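Local atomic coordinates of MobB protein homolog (Geobacillus stearothermophilus, PDB entry 1XJC), a protein that probably binds a nucleotide through a P-loop and may assist molybdopterin guanine dinucleotide synthesis, although its exact function is not established. Residues Val10-Ser15 and Gly104-Arg109; Thr18-Lys23 and Val113-Ser118; Glu120-Leu125 and Leu144-Phe149; Ile131-Ala136 and Ile158-Asn163. All blocks are in the same frame, centred on the assembly; numbering follows the deposited sequence.

In the fold
All four contacts are built on or beside the parallel sheet of a P-loop NTPase-like fold. Interaction 2 is fully buried, aliphatic throughout, and sets helix 17-30 on strand 112-116. Interaction 4 packs helix 154-166 over strand 131-136, next to strand 112-116, with an indole doing most of the work. Interaction 3 involves helix 119-125 and the residues leading into edge strand 148-150, where tryptophan, leucine and histidine meet nearer the surface. Interaction 1 joins two loops at the ends of adjacent strands and is partly exposed, with a valine methyl against a glycine carbonyl and the base of an extended lysine. It is tied to interaction 3 by a hydrogen bond between the hydroxyls of Tyr-12 and Ser-124.

Interaction 1. Residues Val10-Ser15 and Gly104-Arg109; sequences VGYKHS and GYKQER
Val-10, the last residue of strand 6-10, meets the turn that follows strand 99-103 through a single methyl. Its CG1, set beside the backbone N and anti to the carbonyl carbon (chi1 -61°), stands 3.9 Å from Gly-104 O. The same methyl lies 4.1 Å from Lys-106 CB, at the type I turn from Tyr-105 to Glu-108. Gly-104 has a positive phi at which a CB would jam against the preceding carbonyl oxygen. At Gly-11 a side chain would also be obstructed, here by Ser-15 OG, and Lys-17 NZ hydrogen-bonds to the Gly-11 carbonyl. Tyr-12 starts off away from the other loop, yet its ring leads back, and its OH comes within 4.4 Å of Lys-106 NZ, at the end of an extended lysine chain. At that distance it is proximity rather than a bond; the hydroxyl's hydrogen-bond partner is Ser-124 OG. The type II turn from Tyr-12 to Ser-15 is closed twice over: Ser-15 N bonds to Tyr-12 O, and Ser-15 OG donates to the same oxygen at 2.7 Å, in the carbonyl plane. This loop resembles a Walker A P-loop, leading from strand 6-10 into helix 17-30. Tyr-12 leans on helix 119-125 and Tyr-105 on helix 85-92, while strand 6-10 runs between strands 99-103 and 112-116.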
# COMPACT_ATOMS: atom_id res chain seq x y z
N VAL A 10 -3.14 -4.49 1.48
CA VAL A 10 -3.42 -5.85 1.03
C VAL A 10 -4.91 -6.17 1.01
O VAL A 10 -5.68 -5.67 1.84
CB VAL A 10 -2.69 -6.90 1.92
CG1 VAL A 10 -1.19 -6.68 1.85
CG2 VAL A 10 -3.17 -6.78 3.38
N GLY A 11 -5.31 -7.02 0.06
CA GLY A 11 -6.70 -7.41 -0.06
C GLY A 11 -6.96 -8.08 -1.40
O GLY A 11 -6.16 -7.96 -2.35
N TYR A 12 -8.09 -8.78 -1.49
CA TYR A 12 -8.46 -9.48 -2.71
C TYR A 12 -9.07 -8.51 -3.72
O TYR A 12 -9.19 -7.31 -3.46
CB TYR A 12 -9.41 -10.62 -2.35
CG TYR A 12 -8.75 -11.67 -1.48
CD1 TYR A 12 -7.67 -12.42 -1.96
CD2 TYR A 12 -9.15 -11.88 -0.15
CE1 TYR A 12 -7.02 -13.35 -1.15
CE2 TYR A 12 -8.50 -12.80 0.66
CZ TYR A 12 -7.44 -13.54 0.16
OH TYR A 12 -6.79 -14.47 0.94
N LYS A 13 -9.43 -9.04 -4.89
CA LYS A 13 -10.02 -8.24 -5.96
C LYS A 13 -11.27 -7.49 -5.49
O LYS A 13 -12.09 -8.04 -4.78
CB LYS A 13 -10.38 -9.15 -7.15
CG LYS A 13 -11.32 -8.50 -8.17
CD LYS A 13 -11.00 -8.91 -9.60
CE LYS A 13 -9.72 -8.23 -10.08
NZ LYS A 13 -9.40 -8.56 -11.50
N HIS A 14 -11.37 -6.21 -5.88
CA HIS A 14 -12.51 -5.36 -5.52
C HIS A 14 -12.73 -5.23 -4.01
O HIS A 14 -13.85 -4.99 -3.56
CB HIS A 14 -13.80 -5.90 -6.16
CG HIS A 14 -13.70 -6.09 -7.65
ND1 HIS A 14 -14.46 -7.01 -8.33
CD2 HIS A 14 -12.95 -5.47 -8.58
CE1 HIS A 14 -14.18 -6.95 -9.62
NE2 HIS A 14 -13.27 -6.01 -9.80
N SER A 15 -11.67 -5.39 -3.22
CA SER A 15 -11.78 -5.25 -1.78
C SER A 15 -11.84 -3.78 -1.36
O SER A 15 -12.30 -3.45 -0.26
CB SER A 15 -10.58 -5.92 -1.10
OG SER A 15 -9.36 -5.36 -1.54
N GLY A 104 -0.03 -5.20 -2.21
CA GLY A 104 0.29 -6.61 -2.38
C GLY A 104 1.53 -7.04 -1.60
O GLY A 104 1.86 -6.42 -0.58
N TYR A 105 2.21 -8.09 -2.07
CA TYR A 105 3.42 -8.62 -1.41
C TYR A 105 3.08 -8.94 0.05
O TYR A 105 3.87 -8.67 0.97
CB TYR A 105 4.54 -7.58 -1.45
CG TYR A 105 4.93 -7.13 -2.85
CD1 TYR A 105 5.83 -7.86 -3.62
CD2 TYR A 105 4.34 -6.01 -3.42
CE1 TYR A 105 6.14 -7.47 -4.94
CE2 TYR A 105 4.64 -5.61 -4.71
CZ TYR A 105 5.54 -6.34 -5.47
OH TYR A 105 5.79 -5.93 -6.76
N LYS A 106 1.89 -9.52 0.25
CA LYS A 106 1.38 -9.83 1.59
C LYS A 106 2.31 -10.57 2.54
O LYS A 106 2.12 -10.50 3.76
CB LYS A 106 0.04 -10.57 1.49
CG LYS A 106 0.14 -12.01 1.01
CD LYS A 106 -1.24 -12.70 0.96
CE LYS A 106 -1.11 -14.13 0.44
NZ LYS A 106 -2.42 -14.87 0.35
N GLN A 107 3.30 -11.28 2.01
CA GLN A 107 4.22 -11.99 2.89
C GLN A 107 5.26 -11.03 3.49
O GLN A 107 5.91 -11.36 4.48
CB GLN A 107 4.95 -13.13 2.12
CG GLN A 107 6.04 -12.69 1.13
CD GLN A 107 5.48 -12.13 -0.17
OE1 GLN A 107 4.27 -12.14 -0.39
NE2 GLN A 107 6.36 -11.66 -1.05
N GLU A 108 5.43 -9.85 2.90
CA GLU A 108 6.41 -8.90 3.44
C GLU A 108 5.90 -8.41 4.78
O GLU A 108 4.70 -8.46 5.05
CB GLU A 108 6.65 -7.74 2.46
CG GLU A 108 7.31 -8.18 1.17
CD GLU A 108 8.64 -8.84 1.43
OE1 GLU A 108 9.56 -8.18 1.93
OE2 GLU A 108 8.77 -10.05 1.14
N ARG A 109 6.80 -7.90 5.62
CA ARG A 109 6.41 -7.50 6.96
C ARG A 109 6.29 -6.01 7.33
O ARG A 109 6.41 -5.65 8.50
CB ARG A 109 7.33 -8.22 7.96
CG ARG A 109 7.27 -9.75 7.82
CD ARG A 109 8.30 -10.45 8.70
NE ARG A 109 8.02 -10.27 10.12
CZ ARG A 109 7.12 -10.98 10.80
NH1 ARG A 109 6.43 -11.93 10.18
NH2 ARG A 109 6.91 -10.73 12.08

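Interaction 2. Residues Thr18-Lys23 and Val113-Ser118; sequences TTLMEK and VVLVRS
Leu-20, on the helix 17-30, sets one methyl between two residues of strand 112-116. Its CD2 is 3.8 Å from Val-113 CG1 and 3.9 Å from Leu-115 CD1, so a single branch of the leucine bridges alternate residues of the strand. The CG of Leu-20 lies anti to the backbone N (chi1 177°), which extends the side chain from the helix toward the sheet. Val-113 replies with the branch that is itself anti to its own nitrogen, whereas Leu-115 meets the leucine with CD1. Both pairs of side chains approach at a slant, and with Leu-20 and Leu-115 forming the nearest backbone pair the CA atoms are still 8.8 Å apart, a gap filled by the side chains. Around this core Leu-20 also touches Val-9 of the adjacent strand and Tyr-157 and Leu-161 of helix 154-166. The solvent side is different in character: Thr-18 and Glu-22 are exposed on the helix and add nothing to the packing. Beyond the strand, the chain turns polar, with Arg-117 NE in a salt bridge to Asp-121 OD2 and Ser-118 capping helix 119-125 through its OG to Asp-121 N. A helix that follows a probable P-loop and packs on a central parallel sheet is the arrangement of P-loop NTPases.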
# COMPACT_ATOMS: atom_id res chain seq x y z
N THR A 18 -8.03 -0.06 -4.31
CA THR A 18 -7.87 1.02 -5.29
C THR A 18 -8.32 2.36 -4.68
O THR A 18 -7.68 3.39 -4.84
CB THR A 18 -8.72 0.75 -6.55
OG1 THR A 18 -8.28 -0.45 -7.19
CG2 THR A 18 -8.63 1.93 -7.52
N THR A 19 -9.45 2.33 -3.99
CA THR A 19 -9.96 3.52 -3.34
C THR A 19 -8.94 3.99 -2.29
O THR A 19 -8.56 5.16 -2.29
CB THR A 19 -11.32 3.23 -2.68
OG1 THR A 19 -12.32 3.19 -3.71
CG2 THR A 19 -11.69 4.30 -1.63
N LEU A 20 -8.48 3.09 -1.42
CA LEU A 20 -7.50 3.47 -0.41
C LEU A 20 -6.20 4.02 -1.02
O LEU A 20 -5.74 5.09 -0.62
CB LEU A 20 -7.15 2.30 0.50
CG LEU A 20 -6.06 2.65 1.52
CD1 LEU A 20 -6.55 3.78 2.44
CD2 LEU A 20 -5.72 1.41 2.34
N MSE A 21 -5.63 3.31 -1.98
CA MSE A 21 -4.39 3.78 -2.62
C MSE A 21 -4.55 5.18 -3.20
O MSE A 21 -3.73 6.07 -2.98
CB MSE A 21 -3.96 2.83 -3.76
CG MSE A 21 -3.39 1.49 -3.31
SE MSE A 21 -1.70 1.66 -2.34
CE MSE A 21 -0.48 1.85 -3.86
N GLU A 22 -5.63 5.38 -3.94
CA GLU A 22 -5.85 6.68 -4.55
C GLU A 22 -5.99 7.81 -3.55
O GLU A 22 -5.35 8.85 -3.69
CB GLU A 22 -7.08 6.63 -5.47
CG GLU A 22 -6.70 6.24 -6.89
CD GLU A 22 -7.90 6.11 -7.84
OE1 GLU A 22 -8.86 6.92 -7.73
OE2 GLU A 22 -7.85 5.21 -8.70
N LYS A 23 -6.82 7.60 -2.54
CA LYS A 23 -7.04 8.64 -1.56
C LYS A 23 -5.83 8.87 -0.68
O LYS A 23 -5.54 10.01 -0.32
CB LYS A 23 -8.26 8.28 -0.69
CG LYS A 23 -9.57 8.34 -1.45
CD LYS A 23 -10.73 7.90 -0.58
CE LYS A 23 -12.02 7.87 -1.38
NZ LYS A 23 -12.28 9.22 -1.97
N VAL A 113 -2.34 -2.23 5.93
CA VAL A 113 -3.76 -2.01 6.10
C VAL A 113 -4.39 -3.16 5.31
O VAL A 113 -4.04 -3.41 4.16
CB VAL A 113 -4.21 -0.67 5.49
CG1 VAL A 113 -5.75 -0.55 5.60
CG2 VAL A 113 -3.50 0.49 6.22
N VAL A 114 -5.32 -3.87 5.94
CA VAL A 114 -5.96 -5.00 5.28
C VAL A 114 -7.38 -4.61 4.87
O VAL A 114 -8.16 -4.10 5.70
CB VAL A 114 -6.01 -6.23 6.23
CG1 VAL A 114 -6.70 -7.40 5.52
CG2 VAL A 114 -4.58 -6.62 6.68
N LEU A 115 -7.70 -4.81 3.59
CA LEU A 115 -9.03 -4.52 3.07
C LEU A 115 -9.77 -5.84 2.91
O LEU A 115 -9.24 -6.81 2.33
CB LEU A 115 -8.94 -3.77 1.74
CG LEU A 115 -8.60 -2.29 1.96
CD1 LEU A 115 -7.25 -2.00 1.38
CD2 LEU A 115 -9.67 -1.40 1.34
N VAL A 116 -10.99 -5.90 3.44
CA VAL A 116 -11.76 -7.13 3.37
C VAL A 116 -13.20 -6.89 2.93
O VAL A 116 -13.85 -5.95 3.39
CB VAL A 116 -11.77 -7.86 4.76
CG1 VAL A 116 -10.32 -8.18 5.21
CG2 VAL A 116 -12.46 -7.01 5.80
N ARG A 117 -13.69 -7.76 2.05
CA ARG A 117 -15.07 -7.65 1.58
C ARG A 117 -16.00 -8.41 2.51
O ARG A 117 -17.20 -8.12 2.58
CB ARG A 117 -15.19 -8.26 0.18
CG ARG A 117 -14.20 -7.70 -0.84
CD ARG A 117 -14.10 -8.63 -2.05
NE ARG A 117 -13.62 -9.96 -1.66
CZ ARG A 117 -13.26 -10.92 -2.52
NH1 ARG A 117 -13.31 -10.70 -3.84
NH2 ARG A 117 -12.84 -12.09 -2.07
N SER A 118 -15.44 -9.35 3.25
CA SER A 118 -16.26 -10.21 4.10
C SER A 118 -15.49 -10.84 5.25
O SER A 118 -14.27 -10.73 5.34
CB SER A 118 -16.79 -11.34 3.23
OG SER A 118 -15.69 -12.05 2.66

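Interaction 3. Residues Glu120-Leu125 and Leu144-Phe149; sequences EDWASL and LAHPVF
The helix 119-125 belongs to a beta-alpha-beta crossover joining strands 112-116 and 131-136, and here its Trp-122 meets Leu-144 and His-146, in the loop before edge strand 148-150. Trp-122 has its CG anti to the backbone N (chi1 177°), which carries the indole out from the helix. Leu-144 comes from the opposite direction and brings CD2 to 3.3 Å from Trp-122 NE1. The same methyl is 3.4 Å from Trp-122 CZ2 and also close to CE2, so it sits obliquely off the NE1-CE2-CZ2 rim of the indole, and the packing is tight. Leu-144 has a chi1 of -147°, away from a staggered value, which may be the cost of this fit. Farther along the ring, Trp-122 CH2 faces His-146 CD2 at 4.4 Å, each atom near the plane of the other ring, so that the two rings meet edge to edge. One face of the imidazole is covered by Ala-145 CB. Trp-122 also touches Val-114, Val-116, Ile-131 and Val-134, which puts it between helix and sheet. With an alanine here, Leu-144 would probably be left without its packing surface and a gap would open between helix and loop. The contact is thus one of shape: a methyl beside an aromatic nitrogen, with a looser edge-to-edge approach of the two rings, and without any polar bond between the segments.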
# COMPACT_ATOMS: atom_id res chain seq x y z
N GLU A 120 -15.13 -13.90 5.53
CA GLU A 120 -14.34 -14.94 4.86
C GLU A 120 -12.98 -14.41 4.39
O GLU A 120 -11.96 -15.09 4.54
CB GLU A 120 -15.12 -15.50 3.66
CG GLU A 120 -14.35 -16.55 2.86
CD GLU A 120 -15.17 -17.17 1.73
OE1 GLU A 120 -16.23 -17.78 2.02
OE2 GLU A 120 -14.77 -17.05 0.55
N ASP A 121 -12.96 -13.21 3.81
CA ASP A 121 -11.69 -12.61 3.38
C ASP A 121 -10.80 -12.43 4.61
O ASP A 121 -9.60 -12.69 4.57
CB ASP A 121 -11.89 -11.20 2.80
CG ASP A 121 -12.29 -11.20 1.34
OD1 ASP A 121 -12.45 -12.27 0.73
OD2 ASP A 121 -12.44 -10.09 0.78
N TRP A 122 -11.39 -11.93 5.69
CA TRP A 122 -10.66 -11.66 6.93
C TRP A 122 -10.08 -12.92 7.55
O TRP A 122 -8.98 -12.88 8.11
CB TRP A 122 -11.57 -10.96 7.94
CG TRP A 122 -10.92 -10.70 9.28
CD1 TRP A 122 -11.37 -11.10 10.51
CD2 TRP A 122 -9.70 -9.98 9.52
NE1 TRP A 122 -10.51 -10.67 11.50
CE2 TRP A 122 -9.47 -9.99 10.92
CE3 TRP A 122 -8.76 -9.33 8.68
CZ2 TRP A 122 -8.35 -9.37 11.50
CZ3 TRP A 122 -7.65 -8.72 9.27
CH2 TRP A 122 -7.45 -8.75 10.67
N ALA A 123 -10.82 -14.02 7.47
CA ALA A 123 -10.35 -15.28 8.02
C ALA A 123 -9.04 -15.72 7.35
O ALA A 123 -8.16 -16.26 8.01
CB ALA A 123 -11.42 -16.36 7.84
N SER A 124 -8.90 -15.47 6.06
CA SER A 124 -7.67 -15.88 5.39
C SER A 124 -6.57 -14.83 5.39
O SER A 124 -5.44 -15.13 5.01
CB SER A 124 -7.96 -16.29 3.95
OG SER A 124 -8.29 -15.16 3.17
N LEU A 125 -6.89 -13.60 5.82
CA LEU A 125 -5.91 -12.51 5.84
C LEU A 125 -5.49 -12.06 7.24
O LEU A 125 -4.52 -11.33 7.38
CB LEU A 125 -6.47 -11.29 5.07
CG LEU A 125 -6.79 -11.47 3.58
CD1 LEU A 125 -7.48 -10.24 3.04
CD2 LEU A 125 -5.54 -11.75 2.79
N LEU A 144 -11.10 -8.32 17.77
CA LEU A 144 -10.25 -7.71 16.76
C LEU A 144 -9.23 -6.82 17.46
O LEU A 144 -9.60 -5.91 18.21
CB LEU A 144 -11.09 -6.89 15.78
CG LEU A 144 -10.61 -6.82 14.32
CD1 LEU A 144 -9.17 -6.33 14.25
CD2 LEU A 144 -10.74 -8.19 13.68
N ALA A 145 -7.95 -7.09 17.22
CA ALA A 145 -6.87 -6.34 17.84
C ALA A 145 -6.48 -5.08 17.07
O ALA A 145 -5.51 -4.41 17.42
CB ALA A 145 -5.64 -7.22 18.01
N HIS A 146 -7.24 -4.76 16.03
CA HIS A 146 -6.93 -3.58 15.22
C HIS A 146 -8.17 -2.75 14.92
O HIS A 146 -9.27 -3.28 14.85
CB HIS A 146 -6.30 -4.01 13.90
CG HIS A 146 -5.28 -5.09 14.04
ND1 HIS A 146 -4.08 -4.90 14.69
CD2 HIS A 146 -5.30 -6.38 13.65
CE1 HIS A 146 -3.40 -6.03 14.70
NE2 HIS A 146 -4.12 -6.95 14.07
N PRO A 147 -8.00 -1.43 14.75
CA PRO A 147 -9.18 -0.63 14.45
C PRO A 147 -9.76 -1.07 13.11
O PRO A 147 -9.01 -1.49 12.21
CB PRO A 147 -8.64 0.80 14.42
CG PRO A 147 -7.19 0.63 14.10
CD PRO A 147 -6.80 -0.59 14.89
N VAL A 148 -11.08 -1.02 12.99
CA VAL A 148 -11.76 -1.40 11.76
C VAL A 148 -12.57 -0.19 11.32
O VAL A 148 -13.29 0.42 12.14
CB VAL A 148 -12.73 -2.59 11.97
CG1 VAL A 148 -13.41 -2.97 10.64
CG2 VAL A 148 -11.98 -3.79 12.57
N PHE A 149 -12.45 0.17 10.04
CA PHE A 149 -13.19 1.30 9.48
C PHE A 149 -14.01 0.80 8.29
O PHE A 149 -13.73 -0.24 7.68
CB PHE A 149 -12.24 2.39 8.92
CG PHE A 149 -11.24 2.95 9.91
CD1 PHE A 149 -11.53 4.11 10.64
CD2 PHE A 149 -9.98 2.36 10.07
CE1 PHE A 149 -10.58 4.67 11.50
CE2 PHE A 149 -9.02 2.91 10.92
CZ PHE A 149 -9.31 4.07 11.64

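Interaction 4. Residues Ile131-Ala136 and Ile158-Asn163; sequences IRAVIA and IPWLMN
Trp-160 of helix 154-166 leans on the strand 131-136 with the far end of its indole. Its CG is anti to the backbone N (chi1 -174°), which sends the six-membered ring from the helix toward the sheet. Its CZ3 lies 3.7 Å from Ala-133 CB, an apolar contact made obliquely to the ring; the small Ala-133 probably allows the indole this close to the strand. The neighbouring Trp-160 CH2 comes within 3.6 Å of Arg-132 O, so that the ring also rests on the backbone. Arg-132 points its first bond toward the helix but then turns away, and its NE is hydrogen-bonded to Asn-130 OD1. Beyond the contact, the Trp-160 ring meets Phe-149 of strand 148-150 with planes at about 55°. Next along the helix comes Leu-161, whose CG lies in plane at the edge of the indole. Leu-161 CD1 comes no nearer to Ile-135 CD1 than 4.7 Å, a loose approach. Leu-161 touches Leu-20 and Trp-24 of helix 17-30, and Val-113 of strand 112-116, which places helix 154-166 beside helix 17-30 on the sheet.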
# COMPACT_ATOMS: atom_id res chain seq x y z
N ILE A 131 -0.24 -6.15 10.84
CA ILE A 131 -1.49 -5.50 10.45
C ILE A 131 -1.76 -4.33 11.39
O ILE A 131 -1.77 -4.51 12.60
CB ILE A 131 -2.70 -6.48 10.54
CG1 ILE A 131 -2.54 -7.58 9.48
CG2 ILE A 131 -4.04 -5.73 10.31
CD1 ILE A 131 -3.55 -8.72 9.67
N ARG A 132 -1.98 -3.13 10.84
CA ARG A 132 -2.25 -1.97 11.69
C ARG A 132 -3.72 -1.54 11.68
O ARG A 132 -4.19 -0.89 12.62
CB ARG A 132 -1.39 -0.77 11.26
CG ARG A 132 0.12 -1.04 11.28
CD ARG A 132 0.57 -1.48 12.68
NE ARG A 132 2.01 -1.73 12.75
CZ ARG A 132 2.93 -0.77 12.84
NH1 ARG A 132 2.56 0.50 12.86
NH2 ARG A 132 4.22 -1.08 12.89
N ALA A 133 -4.45 -1.88 10.63
CA ALA A 133 -5.85 -1.49 10.52
C ALA A 133 -6.51 -2.32 9.46
O ALA A 133 -5.83 -2.90 8.60
CB ALA A 133 -5.98 -0.00 10.16
N VAL A 134 -7.84 -2.36 9.53
CA VAL A 134 -8.68 -3.08 8.60
C VAL A 134 -9.74 -2.11 8.09
O VAL A 134 -10.29 -1.32 8.87
CB VAL A 134 -9.44 -4.25 9.30
CG1 VAL A 134 -10.31 -5.01 8.26
CG2 VAL A 134 -8.44 -5.21 9.99
N ILE A 135 -9.99 -2.14 6.78
CA ILE A 135 -11.03 -1.32 6.18
C ILE A 135 -11.91 -2.36 5.52
O ILE A 135 -11.44 -3.15 4.69
CB ILE A 135 -10.43 -0.31 5.18
CG1 ILE A 135 -9.51 0.67 5.92
CG2 ILE A 135 -11.56 0.43 4.44
CD1 ILE A 135 -8.77 1.70 5.02
N ALA A 136 -13.20 -2.38 5.87
CA ALA A 136 -14.09 -3.42 5.38
C ALA A 136 -15.41 -2.99 4.79
O ALA A 136 -15.86 -1.87 5.01
CB ALA A 136 -14.35 -4.41 6.51
N ILE A 158 -8.25 8.19 6.44
CA ILE A 158 -7.12 8.85 5.78
C ILE A 158 -6.35 9.70 6.81
O ILE A 158 -5.14 9.55 6.96
CB ILE A 158 -7.58 9.70 4.58
CG1 ILE A 158 -8.11 8.77 3.47
CG2 ILE A 158 -6.43 10.57 4.06
CD1 ILE A 158 -7.04 7.78 2.90
N PRO A 159 -7.05 10.59 7.55
CA PRO A 159 -6.30 11.37 8.53
C PRO A 159 -5.65 10.43 9.57
O PRO A 159 -4.54 10.66 10.06
CB PRO A 159 -7.38 12.28 9.15
CG PRO A 159 -8.29 12.51 7.99
CD PRO A 159 -8.42 11.11 7.40
N TRP A 160 -6.34 9.34 9.90
CA TRP A 160 -5.79 8.39 10.88
C TRP A 160 -4.47 7.78 10.34
O TRP A 160 -3.44 7.70 11.05
CB TRP A 160 -6.79 7.28 11.16
CG TRP A 160 -6.34 6.34 12.25
CD1 TRP A 160 -6.51 6.51 13.59
CD2 TRP A 160 -5.61 5.13 12.08
NE1 TRP A 160 -5.93 5.47 14.28
CE2 TRP A 160 -5.36 4.61 13.37
CE3 TRP A 160 -5.13 4.43 10.97
CZ2 TRP A 160 -4.66 3.42 13.58
CZ3 TRP A 160 -4.43 3.25 11.17
CH2 TRP A 160 -4.20 2.75 12.47
N LEU A 161 -4.52 7.34 9.09
CA LEU A 161 -3.33 6.73 8.48
C LEU A 161 -2.20 7.74 8.34
O LEU A 161 -1.05 7.42 8.66
CB LEU A 161 -3.68 6.14 7.10
CG LEU A 161 -4.56 4.89 7.14
CD1 LEU A 161 -5.03 4.52 5.74
CD2 LEU A 161 -3.76 3.75 7.77
N MSE A 162 -2.51 8.95 7.89
CA MSE A 162 -1.48 9.98 7.74
C MSE A 162 -0.79 10.20 9.10
O MSE A 162 0.44 10.34 9.19
CB MSE A 162 -2.10 11.27 7.21
CG MSE A 162 -2.60 11.16 5.76
SE MSE A 162 -1.11 10.90 4.51
CE MSE A 162 -0.58 12.77 4.33
N ASN A 163 -1.58 10.22 10.17
CA ASN A 163 -1.02 10.41 11.49
C ASN A 163 -0.12 9.22 11.85
O ASN A 163 0.94 9.41 12.44
CB ASN A 163 -2.12 10.57 12.55
CG ASN A 163 -1.56 10.78 13.95
OD1 ASN A 163 -0.86 11.76 14.21
ND2 ASN A 163 -1.84 9.84 14.85